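Uncharacterized protein (Corynebacterium diphtheriae NCTC 13129, PDB 3CP3) is of unknown function but, as a member of the pyridoxamine 5'-phosphate oxidase family, probably binds a flavin such as FMN. Local coordinates at residues 21-31 against 43-51; 90-101 against 126-137. All coordinates share one frame; numbering follows the deposited sequence. Where two conformers were deposited one is given.

Interaction 1 (21-31 against 43-51); sequences LSRLSSESVGR and FPVNFVLDY. With ACY (acetic acid), chain B.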
loop_
_atom_site.group_PDB
_atom_site.type_symbol
_atom_site.label_atom_id
_atom_site.label_comp_id
_atom_site.label_asym_id
_atom_site.label_seq_id
_atom_site.Cartn_x
_atom_site.Cartn_y
_atom_site.Cartn_z
ATOM N N LEU A 21 -3.300 -6.597 -15.179
ATOM C CA LEU A 21 -1.909 -7.146 -15.249
ATOM C C LEU A 21 -0.970 -6.372 -16.174
ATOM O O LEU A 21 0.220 -6.213 -15.846
ATOM C CB LEU A 21 -1.933 -8.617 -15.621
ATOM C CG LEU A 21 -2.575 -9.489 -14.535
ATOM C CD1 LEU A 21 -2.741 -10.895 -15.107
ATOM C CD2 LEU A 21 -1.762 -9.454 -13.249
ATOM N N SER A 22 -1.469 -5.885 -17.321
ATOM C CA SER A 22 -0.615 -5.003 -18.132
ATOM C C SER A 22 -0.200 -3.762 -17.320
ATOM O O SER A 22 0.985 -3.318 -17.304
ATOM C CB SER A 22 -1.364 -4.560 -19.374
ATOM O OG SER A 22 -1.742 -5.686 -20.154
ATOM N N ARG A 23 -1.153 -3.160 -16.632
ATOM C CA ARG A 23 -0.830 -1.911 -15.932
ATOM C C ARG A 23 0.125 -2.200 -14.768
ATOM O O ARG A 23 1.089 -1.451 -14.499
ATOM C CB ARG A 23 -2.085 -1.261 -15.379
ATOM C CG ARG A 23 -3.022 -0.630 -16.465
ATOM C CD ARG A 23 -4.156 0.037 -15.794
ATOM N NE ARG A 23 -5.335 0.163 -16.666
ATOM C CZ ARG A 23 -6.199 1.162 -16.600
ATOM N NH1 ARG A 23 -5.973 2.191 -15.792
ATOM N NH2 ARG A 23 -7.293 1.141 -17.378
ATOM N N LEU A 24 -0.114 -3.287 -14.080
ATOM C CA LEU A 24 0.824 -3.659 -12.989
ATOM C C LEU A 24 2.258 -3.860 -13.536
ATOM O O LEU A 24 3.243 -3.377 -12.929
ATOM C CB LEU A 24 0.288 -4.928 -12.296
ATOM C CG LEU A 24 1.124 -5.508 -11.135
ATOM C CD1 LEU A 24 0.248 -5.823 -9.911
ATOM C CD2 LEU A 24 1.767 -6.747 -11.637
ATOM N N SER A 25 2.336 -4.553 -14.676
ATOM C CA SER A 25 3.551 -4.813 -15.457
ATOM C C SER A 25 4.327 -3.568 -15.914
ATOM O O SER A 25 5.531 -3.657 -16.197
ATOM C CB SER A 25 3.178 -5.596 -16.721
ATOM O OG SER A 25 2.883 -4.698 -17.782
ATOM N N SER A 26 3.640 -2.417 -16.000
ATOM C CA SER A 26 4.255 -1.194 -16.441
ATOM C C SER A 26 4.984 -0.482 -15.294
ATOM O O SER A 26 5.631 0.496 -15.527
ATOM C CB SER A 26 3.232 -0.227 -17.019
ATOM O OG SER A 26 2.388 0.268 -15.989
ATOM N N GLU A 27 4.830 -0.928 -14.058
ATOM C CA GLU A 27 5.511 -0.273 -12.955
ATOM C C GLU A 27 6.616 -1.247 -12.510
ATOM O O GLU A 27 6.552 -2.436 -12.788
ATOM C CB GLU A 27 4.528 -0.110 -11.795
ATOM C CG GLU A 27 3.374 0.865 -12.112
ATOM C CD GLU A 27 3.835 2.290 -12.010
ATOM O OE1 GLU A 27 4.716 2.558 -11.142
ATOM O OE2 GLU A 27 3.355 3.135 -12.775
ATOM N N SER A 28 7.631 -0.741 -11.824
ATOM C CA SER A 28 8.647 -1.642 -11.273
ATOM C C SER A 28 8.709 -1.610 -9.744
ATOM O O SER A 28 9.447 -2.402 -9.158
ATOM C CB SER A 28 10.040 -1.304 -11.849
ATOM O OG SER A 28 10.380 0.005 -11.454
ATOM N N VAL A 29 7.932 -0.727 -9.122
ATOM C CA VAL A 29 7.803 -0.670 -7.656
ATOM C C VAL A 29 6.387 -1.001 -7.237
ATOM O O VAL A 29 5.443 -0.422 -7.763
ATOM C CB VAL A 29 8.188 0.723 -7.084
ATOM C CG1 VAL A 29 8.025 0.780 -5.567
ATOM C CG2 VAL A 29 9.627 1.039 -7.465
ATOM N N GLY A 30 6.253 -1.931 -6.283
ATOM C CA GLY A 30 4.928 -2.277 -5.712
ATOM C C GLY A 30 4.999 -2.404 -4.200
ATOM O O GLY A 30 6.099 -2.304 -3.608
ATOM N N ARG A 31 3.867 -2.634 -3.555
ATOM C CA ARG A 31 3.827 -2.700 -2.100
ATOM C C ARG A 31 3.340 -4.041 -1.653
ATOM O O ARG A 31 2.301 -4.527 -2.114
ATOM C CB ARG A 31 2.837 -1.641 -1.590
ATOM C CG ARG A 31 3.339 -0.242 -1.999
ATOM C CD ARG A 31 2.325 0.797 -2.034
ATOM N NE ARG A 31 2.992 1.928 -2.658
ATOM C CZ ARG A 31 2.863 2.200 -3.941
ATOM N NH1 ARG A 31 1.983 1.492 -4.699
ATOM N NH2 ARG A 31 3.542 3.221 -4.433
ATOM N N PHE A 43 5.341 -2.626 2.796
ATOM C CA PHE A 43 6.575 -2.035 2.345
ATOM C C PHE A 43 6.736 -2.141 0.842
ATOM O O PHE A 43 6.298 -3.102 0.240
ATOM C CB PHE A 43 7.768 -2.642 3.087
ATOM C CG PHE A 43 7.796 -4.097 3.059
ATOM C CD1 PHE A 43 8.427 -4.766 2.019
ATOM C CD2 PHE A 43 7.184 -4.819 4.081
ATOM C CE1 PHE A 43 8.443 -6.153 2.012
ATOM C CE2 PHE A 43 7.168 -6.143 4.080
ATOM C CZ PHE A 43 7.799 -6.838 3.063
ATOM N N PRO A 44 7.381 -1.149 0.243
ATOM C CA PRO A 44 7.556 -1.111 -1.215
ATOM C C PRO A 44 8.713 -2.019 -1.615
ATOM O O PRO A 44 9.661 -2.190 -0.822
ATOM C CB PRO A 44 7.888 0.350 -1.490
ATOM C CG PRO A 44 8.342 0.893 -0.228
ATOM C CD PRO A 44 7.966 0.024 0.902
ATOM N N VAL A 45 8.622 -2.629 -2.782
ATOM C CA VAL A 45 9.728 -3.446 -3.281
ATOM C C VAL A 45 9.786 -3.234 -4.766
ATOM O O VAL A 45 8.758 -2.887 -5.364
ATOM C CB VAL A 45 9.513 -4.965 -3.016
ATOM C CG1 VAL A 45 9.602 -5.272 -1.572
ATOM C CG2 VAL A 45 8.157 -5.523 -3.626
ATOM N N ASN A 46 10.969 -3.393 -5.367
ATOM C CA ASN A 46 11.073 -3.536 -6.833
ATOM C C ASN A 46 10.676 -4.985 -7.184
ATOM O O ASN A 46 11.156 -5.955 -6.563
ATOM C CB ASN A 46 12.498 -3.193 -7.369
ATOM C CG ASN A 46 12.831 -1.684 -7.314
ATOM O OD1 ASN A 46 12.122 -0.842 -7.881
ATOM N ND2 ASN A 46 13.919 -1.351 -6.644
ATOM N N PHE A 47 9.804 -5.148 -8.168
ATOM C CA PHE A 47 9.242 -6.472 -8.507
ATOM C C PHE A 47 9.272 -6.639 -10.035
ATOM O O PHE A 47 9.407 -5.659 -10.796
ATOM C CB PHE A 47 7.764 -6.585 -7.990
ATOM C CG PHE A 47 6.799 -5.811 -8.837
ATOM C CD1 PHE A 47 6.066 -6.442 -9.854
ATOM C CD2 PHE A 47 6.655 -4.449 -8.661
ATOM C CE1 PHE A 47 5.242 -5.708 -10.696
ATOM C CE2 PHE A 47 5.780 -3.708 -9.480
ATOM C CZ PHE A 47 5.077 -4.338 -10.504
ATOM N N VAL A 48 9.062 -7.865 -10.479
ATOM C CA VAL A 48 8.743 -8.118 -11.870
ATOM C C VAL A 48 7.582 -9.105 -11.882
ATOM O O VAL A 48 7.475 -9.964 -10.995
ATOM C CB VAL A 48 9.959 -8.692 -12.676
ATOM C CG1 VAL A 48 10.971 -7.591 -13.001
ATOM C CG2 VAL A 48 10.647 -9.895 -11.922
ATOM N N LEU A 49 6.715 -8.958 -12.882
ATOM C CA LEU A 49 5.643 -9.897 -13.144
ATOM C C LEU A 49 6.122 -10.962 -14.133
ATOM O O LEU A 49 6.623 -10.626 -15.206
ATOM C CB LEU A 49 4.459 -9.141 -13.776
ATOM C CG LEU A 49 3.249 -9.990 -14.160
ATOM C CD1 LEU A 49 2.554 -10.517 -12.851
ATOM C CD2 LEU A 49 2.268 -9.151 -14.973
ATOM N N ASP A 50 5.951 -12.227 -13.777
ATOM C CA ASP A 50 6.368 -13.369 -14.604
ATOM C C ASP A 50 5.117 -14.137 -15.049
ATOM O O ASP A 50 4.269 -14.478 -14.233
ATOM C CB ASP A 50 7.321 -14.287 -13.829
ATOM C CG ASP A 50 7.867 -15.433 -14.687
ATOM O OD1 ASP A 50 7.851 -15.314 -15.931
ATOM O OD2 ASP A 50 8.328 -16.449 -14.119
ATOM N N TYR A 51 5.054 -14.452 -16.340
ATOM C CA TYR A 51 3.893 -15.114 -16.962
ATOM C C TYR A 51 4.059 -16.581 -17.312
ATOM O O TYR A 51 3.115 -17.240 -17.767
ATOM C CB TYR A 51 3.535 -14.384 -18.245
ATOM C CG TYR A 51 2.573 -13.276 -18.000
ATOM C CD1 TYR A 51 1.361 -13.533 -17.357
ATOM C CD2 TYR A 51 2.861 -11.983 -18.402
ATOM C CE1 TYR A 51 0.465 -12.536 -17.120
ATOM C CE2 TYR A 51 1.972 -10.981 -18.178
ATOM C CZ TYR A 51 0.770 -11.269 -17.528
ATOM O OH TYR A 51 -0.133 -10.284 -17.281
HETATM C C ACY B . 3.697 2.429 -7.831
HETATM O O ACY B . 3.412 1.216 -7.712
HETATM O OXT ACY B . 4.679 2.851 -8.492
HETATM C CH3 ACY B . 2.801 3.456 -7.156
HETATM O O HOH W 1 8.144 -4.761 -13.059
#

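Interaction 2 (90-101 against 126-137); sequences WSVVLKGNAYVV and FVRIDVREVSGR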
loop_
_atom_site.group_PDB
_atom_site.type_symbol
_atom_site.label_atom_id
_atom_site.label_comp_id
_atom_site.label_asym_id
_atom_site.label_seq_id
_atom_site.Cartn_x
_atom_site.Cartn_y
_atom_site.Cartn_z
ATOM N N TRP A 90 -5.725 4.804 -10.840
ATOM C CA TRP A 90 -5.983 3.341 -10.869
ATOM C C TRP A 90 -5.124 2.636 -9.848
ATOM O O TRP A 90 -4.066 3.168 -9.416
ATOM C CB TRP A 90 -5.704 2.725 -12.266
ATOM C CG TRP A 90 -4.289 2.834 -12.758
ATOM C CD1 TRP A 90 -3.763 3.851 -13.531
ATOM C CD2 TRP A 90 -3.201 1.918 -12.533
ATOM N NE1 TRP A 90 -2.458 3.608 -13.793
ATOM C CE2 TRP A 90 -2.072 2.440 -13.195
ATOM C CE3 TRP A 90 -3.078 0.716 -11.852
ATOM C CZ2 TRP A 90 -0.823 1.810 -13.166
ATOM C CZ3 TRP A 90 -1.848 0.072 -11.819
ATOM C CH2 TRP A 90 -0.728 0.618 -12.494
ATOM N N SER A 91 -5.572 1.448 -9.437
ATOM C CA SER A 91 -4.764 0.568 -8.602
ATOM C C SER A 91 -5.040 -0.851 -8.996
ATOM O O SER A 91 -6.139 -1.148 -9.455
ATOM C CB SER A 91 -5.149 0.691 -7.112
ATOM O OG SER A 91 -6.527 0.377 -6.954
ATOM N N VAL A 92 -4.071 -1.726 -8.780
ATOM C CA VAL A 92 -4.240 -3.143 -9.028
ATOM C C VAL A 92 -3.780 -3.807 -7.711
ATOM O O VAL A 92 -2.699 -3.443 -7.200
ATOM C CB VAL A 92 -3.380 -3.617 -10.198
ATOM C CG1 VAL A 92 -3.403 -5.221 -10.319
ATOM C CG2 VAL A 92 -3.928 -2.957 -11.537
ATOM N N VAL A 93 -4.615 -4.703 -7.191
ATOM C CA VAL A 93 -4.313 -5.481 -5.965
ATOM C C VAL A 93 -4.274 -6.953 -6.348
ATOM O O VAL A 93 -5.279 -7.534 -6.893
ATOM C CB VAL A 93 -5.372 -5.229 -4.895
ATOM C CG1 VAL A 93 -5.174 -6.167 -3.583
ATOM C CG2 VAL A 93 -5.406 -3.796 -4.526
ATOM N N LEU A 94 -3.158 -7.587 -6.037
ATOM C CA LEU A 94 -3.089 -9.024 -6.152
ATOM C C LEU A 94 -3.261 -9.667 -4.770
ATOM O O LEU A 94 -2.673 -9.184 -3.773
ATOM C CB LEU A 94 -1.753 -9.426 -6.798
ATOM C CG LEU A 94 -1.310 -8.703 -8.045
ATOM C CD1 LEU A 94 0.019 -9.338 -8.456
ATOM C CD2 LEU A 94 -2.399 -8.883 -9.169
ATOM N N LYS A 95 -4.089 -10.718 -4.680
ATOM C CA LYS A 95 -4.067 -11.582 -3.509
ATOM C C LYS A 95 -3.229 -12.807 -3.819
ATOM O O LYS A 95 -3.393 -13.396 -4.884
ATOM C CB LYS A 95 -5.451 -12.063 -3.163
ATOM C CG LYS A 95 -6.371 -10.966 -2.633
ATOM C CD LYS A 95 -7.523 -11.626 -1.869
ATOM C CE LYS A 95 -8.698 -10.663 -1.621
ATOM N NZ LYS A 95 -8.309 -9.474 -0.785
ATOM N N GLY A 96 -2.354 -13.214 -2.887
ATOM C CA GLY A 96 -1.605 -14.419 -3.132
ATOM C C GLY A 96 -0.843 -14.957 -1.953
ATOM O O GLY A 96 -1.128 -14.592 -0.803
ATOM N N ASN A 97 0.053 -15.894 -2.249
ATOM C CA ASN A 97 0.916 -16.495 -1.238
ATOM C C ASN A 97 2.355 -16.314 -1.621
ATOM O O ASN A 97 2.732 -16.599 -2.793
ATOM C CB ASN A 97 0.596 -17.962 -1.011
ATOM C CG ASN A 97 -0.799 -18.150 -0.403
ATOM O OD1 ASN A 97 -1.770 -18.144 -1.125
ATOM N ND2 ASN A 97 -0.894 -18.308 0.924
ATOM N N ALA A 98 3.143 -15.804 -0.663
ATOM C CA ALA A 98 4.537 -15.442 -0.953
ATOM C C ALA A 98 5.471 -16.477 -0.294
ATOM O O ALA A 98 5.283 -16.830 0.899
ATOM C CB ALA A 98 4.855 -14.048 -0.436
ATOM N N TYR A 99 6.468 -16.950 -1.051
ATOM C CA TYR A 99 7.453 -17.888 -0.531
ATOM C C TYR A 99 8.842 -17.510 -1.012
ATOM O O TYR A 99 8.987 -17.112 -2.165
ATOM C CB TYR A 99 7.201 -19.341 -1.014
ATOM C CG TYR A 99 5.737 -19.749 -0.991
ATOM C CD1 TYR A 99 5.096 -20.149 0.209
ATOM C CD2 TYR A 99 4.982 -19.718 -2.168
ATOM C CE1 TYR A 99 3.746 -20.504 0.207
ATOM C CE2 TYR A 99 3.622 -20.080 -2.172
ATOM C CZ TYR A 99 3.033 -20.496 -0.993
ATOM O OH TYR A 99 1.712 -20.836 -1.034
ATOM N N VAL A 100 9.843 -17.661 -0.140
ATOM C CA VAL A 100 11.261 -17.606 -0.578
ATOM C C VAL A 100 11.511 -18.702 -1.625
ATOM O O VAL A 100 11.005 -19.793 -1.468
ATOM C CB VAL A 100 12.220 -17.739 0.613
ATOM C CG1 VAL A 100 13.640 -17.680 0.140
ATOM C CG2 VAL A 100 11.983 -16.619 1.605
ATOM N N VAL A 101 12.337 -18.497 -2.667
ATOM C CA VAL A 101 12.347 -19.416 -3.889
ATOM C C VAL A 101 12.906 -20.917 -3.872
ATOM O O VAL A 101 12.322 -21.851 -4.463
ATOM C CB VAL A 101 12.822 -18.590 -5.148
ATOM C CG1 VAL A 101 13.242 -19.451 -6.309
ATOM C CG2 VAL A 101 11.696 -17.624 -5.574
ATOM N N PHE A 126 15.250 -14.244 -3.566
ATOM C CA PHE A 126 14.028 -13.906 -4.299
ATOM C C PHE A 126 12.829 -14.391 -3.490
ATOM O O PHE A 126 12.947 -15.418 -2.812
ATOM C CB PHE A 126 14.060 -14.630 -5.629
ATOM C CG PHE A 126 15.041 -14.032 -6.600
ATOM C CD1 PHE A 126 14.744 -12.843 -7.253
ATOM C CD2 PHE A 126 16.248 -14.629 -6.828
ATOM C CE1 PHE A 126 15.683 -12.300 -8.171
ATOM C CE2 PHE A 126 17.174 -14.092 -7.726
ATOM C CZ PHE A 126 16.860 -12.918 -8.385
ATOM N N VAL A 127 11.710 -13.694 -3.553
ATOM C CA VAL A 127 10.452 -14.190 -2.988
ATOM C C VAL A 127 9.553 -14.283 -4.211
ATOM O O VAL A 127 9.648 -13.409 -5.081
ATOM C CB VAL A 127 9.908 -13.189 -1.945
ATOM C CG1 VAL A 127 8.548 -13.622 -1.392
ATOM C CG2 VAL A 127 10.934 -13.030 -0.817
ATOM N N ARG A 128 8.789 -15.373 -4.331
ATOM C CA ARG A 128 7.796 -15.567 -5.377
ATOM C C ARG A 128 6.409 -15.410 -4.770
ATOM O O ARG A 128 6.128 -16.003 -3.734
ATOM C CB ARG A 128 7.863 -16.998 -5.932
ATOM C CG ARG A 128 6.937 -17.261 -7.138
ATOM C CD ARG A 128 6.436 -18.715 -7.145
ATOM N NE ARG A 128 7.452 -19.621 -6.622
ATOM C CZ ARG A 128 7.235 -20.612 -5.768
ATOM N NH1 ARG A 128 6.011 -20.889 -5.293
ATOM N NH2 ARG A 128 8.270 -21.346 -5.375
ATOM N N ILE A 129 5.546 -14.645 -5.441
ATOM C CA ILE A 129 4.132 -14.594 -5.087
ATOM C C ILE A 129 3.337 -15.383 -6.105
ATOM O O ILE A 129 3.336 -15.035 -7.267
ATOM C CB ILE A 129 3.525 -13.127 -4.996
ATOM C CG1 ILE A 129 4.383 -12.236 -4.078
ATOM C CG2 ILE A 129 2.067 -13.242 -4.430
ATOM C CD1 ILE A 129 4.077 -10.691 -4.112
ATOM N N ASP A 130 2.639 -16.415 -5.650
ATOM C CA ASP A 130 1.703 -17.134 -6.475
ATOM C C ASP A 130 0.369 -16.406 -6.353
ATOM O O ASP A 130 -0.199 -16.350 -5.271
ATOM C CB ASP A 130 1.526 -18.556 -5.949
ATOM C CG ASP A 130 2.694 -19.461 -6.304
ATOM O OD1 ASP A 130 3.374 -19.257 -7.322
ATOM O OD2 ASP A 130 2.951 -20.362 -5.533
ATOM N N VAL A 131 -0.119 -15.878 -7.473
ATOM C CA VAL A 131 -1.285 -15.018 -7.514
ATOM C C VAL A 131 -2.573 -15.815 -7.597
ATOM O O VAL A 131 -2.736 -16.673 -8.477
ATOM C CB VAL A 131 -1.142 -14.068 -8.689
ATOM C CG1 VAL A 131 -2.403 -13.147 -8.831
ATOM C CG2 VAL A 131 0.098 -13.214 -8.467
ATOM N N ARG A 132 -3.456 -15.564 -6.631
ATOM C CA ARG A 132 -4.772 -16.227 -6.524
ATOM C C ARG A 132 -5.858 -15.348 -7.182
ATOM O O ARG A 132 -6.823 -15.876 -7.755
ATOM C CB ARG A 132 -5.100 -16.342 -5.029
ATOM C CG ARG A 132 -5.905 -17.518 -4.525
ATOM C CD ARG A 132 -6.225 -17.247 -2.979
ATOM N NE ARG A 132 -4.966 -17.087 -2.253
ATOM C CZ ARG A 132 -4.744 -16.220 -1.273
ATOM N NH1 ARG A 132 -5.684 -15.393 -0.851
ATOM N NH2 ARG A 132 -3.556 -16.178 -0.727
ATOM N N GLU A 133 -5.706 -14.026 -7.068
ATOM C CA GLU A 133 -6.729 -13.060 -7.526
ATOM C C GLU A 133 -6.091 -11.754 -7.997
ATOM O O GLU A 133 -5.061 -11.308 -7.455
ATOM C CB GLU A 133 -7.732 -12.700 -6.406
ATOM C CG GLU A 133 -8.691 -13.811 -5.957
ATOM C CD GLU A 133 -9.610 -13.390 -4.797
ATOM O OE1 GLU A 133 -9.598 -14.053 -3.734
ATOM O OE2 GLU A 133 -10.369 -12.408 -4.941
ATOM N N VAL A 134 -6.749 -11.109 -8.954
ATOM C CA VAL A 134 -6.262 -9.848 -9.521
ATOM C C VAL A 134 -7.453 -8.916 -9.418
ATOM O O VAL A 134 -8.546 -9.282 -9.867
ATOM C CB VAL A 134 -5.975 -10.039 -11.016
ATOM C CG1 VAL A 134 -5.481 -8.710 -11.651
ATOM C CG2 VAL A 134 -4.959 -11.175 -11.241
ATOM N N SER A 135 -7.285 -7.755 -8.796
ATOM C CA SER A 135 -8.374 -6.769 -8.819
ATOM C C SER A 135 -7.895 -5.423 -9.275
ATOM O O SER A 135 -7.112 -4.795 -8.589
ATOM C CB SER A 135 -9.030 -6.616 -7.441
ATOM O OG SER A 135 -9.411 -7.895 -6.968
ATOM N N GLY A 136 -8.428 -4.925 -10.383
ATOM C CA GLY A 136 -7.969 -3.610 -10.830
ATOM C C GLY A 136 -9.117 -2.660 -10.727
ATOM O O GLY A 136 -10.246 -3.028 -11.007
ATOM N N ARG A 137 -8.836 -1.417 -10.388
ATOM C CA ARG A 137 -9.901 -0.420 -10.295
ATOM C C ARG A 137 -9.379 0.871 -10.864
ATOM O O ARG A 137 -8.205 1.176 -10.690
ATOM C CB ARG A 137 -10.233 -0.206 -8.807
ATOM C CG ARG A 137 -10.797 -1.436 -8.146
ATOM C CD ARG A 137 -11.139 -1.186 -6.690
ATOM N NE ARG A 137 -10.021 -1.493 -5.815
ATOM C CZ ARG A 137 -10.168 -1.900 -4.546
ATOM N NH1 ARG A 137 -11.381 -2.043 -4.029
ATOM N NH2 ARG A 137 -9.098 -2.172 -3.803
HETATM O O HOH W 2 -7.577 -2.328 -7.110
HETATM O O HOH W 3 -7.371 -0.722 -4.751
HETATM O O HOH W 4 -7.057 -9.106 -5.559
HETATM O O HOH W 5 -1.302 -19.084 -3.557
HETATM O O HOH W 6 0.905 -21.171 -3.338
#

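Interaction 1 (21-31 against 43-51)
Phe47 wedges its ring between the end of helix 17-25 and the start of strand 29-36, and the tight half of this contact is built around it. With CG set between the backbone N and the carbonyl carbon (chi1 75°), the ring is turned toward the backbone of 24-30, where its far atom CZ meets Glu27 O and lies 3.2 Å from Leu24 O, the latter at the ring edge near its plane. Gly30 has no side chain on this face, and Phe47 CD2 lies 3.5 Å from Gly30 N. Leu24 crosses the ring obliquely, CD2 lying 3.7 Å from Phe47 CE1, and the same methyl meets Leu49 CD1. Phe79 of strand 76-83 meets Phe47 edge-to-face.

The backbone shows the motif: strands 29-36 and 39-50 form an antiparallel beta hairpin, and helix 17-25 leads into its first strand. Gly30 and Val45 are a hydrogen-bonded pair, Gly30 N to Val45 O at 2.8 Å and Val45 N to Gly30 O at 2.7 Å. Two residues further along strand 39-50, Phe47 N donates to Ser28 O (2.9 Å), the donor tilted 33° from the carbonyl plane.

Toward solvent the contact is looser. A water donates to both Glu27 O and Phe47 O, partly exposed Leu49 rests its CD2 4.1 Å from CB of exposed Ser25, and exposed Tyr51 crosses Leu21 at a slant, Leu21 CD1 lying at its ring edge.

The hairpin face carrying Val29 and Pro44 is instead turned to the dimer partner: Val29 CG1 lies 4.1 Å from Pro44 CB, and Phe84 of the second subunit packs on both. Arg31, on that face too, gives an acetic acid molecule a weak bond from NH1, but its salt bridges run to Glu80 and to Asp82 of the second subunit.

Interaction 2 (90-101 against 126-137)
A classic beta bulge interrupts the antiparallel pairing of strands 89-100 and 125-139: two residues, Arg132 and Glu133, stand across from the single Lys95. Lys95 O accepts from two backbone donors, Arg132 N at 2.8 Å and Glu133 N at 3.2 Å, and the register shifts by one as the second strand turns its corner. Across from Val131, Gly96 brings only backbone, and its CA lies close to Asp130 O and Ile129 CG2.

The extra residue turns its side chain back over the first strand. Bent at chi3 (-58°), Arg132 lays one guanidinium face against Gly96 and sends NH2 to Asn97 OD1 (2.7 Å). That donor stands 53° out of the amide carbonyl plane, though the oxygen lies close to the guanidinium plane; Asp76 also pairs with NH2. Further along, Asp130 OD2 sits at the edge of the Tyr99 ring, 3.4 Å from CE2, and is held by a salt bridge from Arg128 NH1 (3.1 Å), while Glu106 takes Arg128 NE.

On the apolar face, Leu94 spans the bulge, with CD1 3.9 Å from Val131 CG2 and CD2 4.0 Å from Val134 CG1. Helix 17-25 packs here through Leu24 and Ser20, and strand 76-83 pairs with the other edge of strand 89-100.

Interaction 1 precedes interaction 2 along the chain, and their centres lie about 9 Å apart. The strands of both belong to one curled antiparallel sheet, with helix 17-25 packed on it. Strand 76-83 bridges them, pairing with 29-36 on one edge and 89-100 on the other, while strand 57-62 connects 39-50 to 125-139. Helix 17-25 adds a direct link: Leu24 CD1 packs 3.7 Å from Val92 CG1, and Leu21 CD2 meets Val134 CG1. The local hairpin and the distant strand pair thus share an apolar core. Both contacts also reach the second subunit, consistent with a dimer whose interface draws on the same sheet.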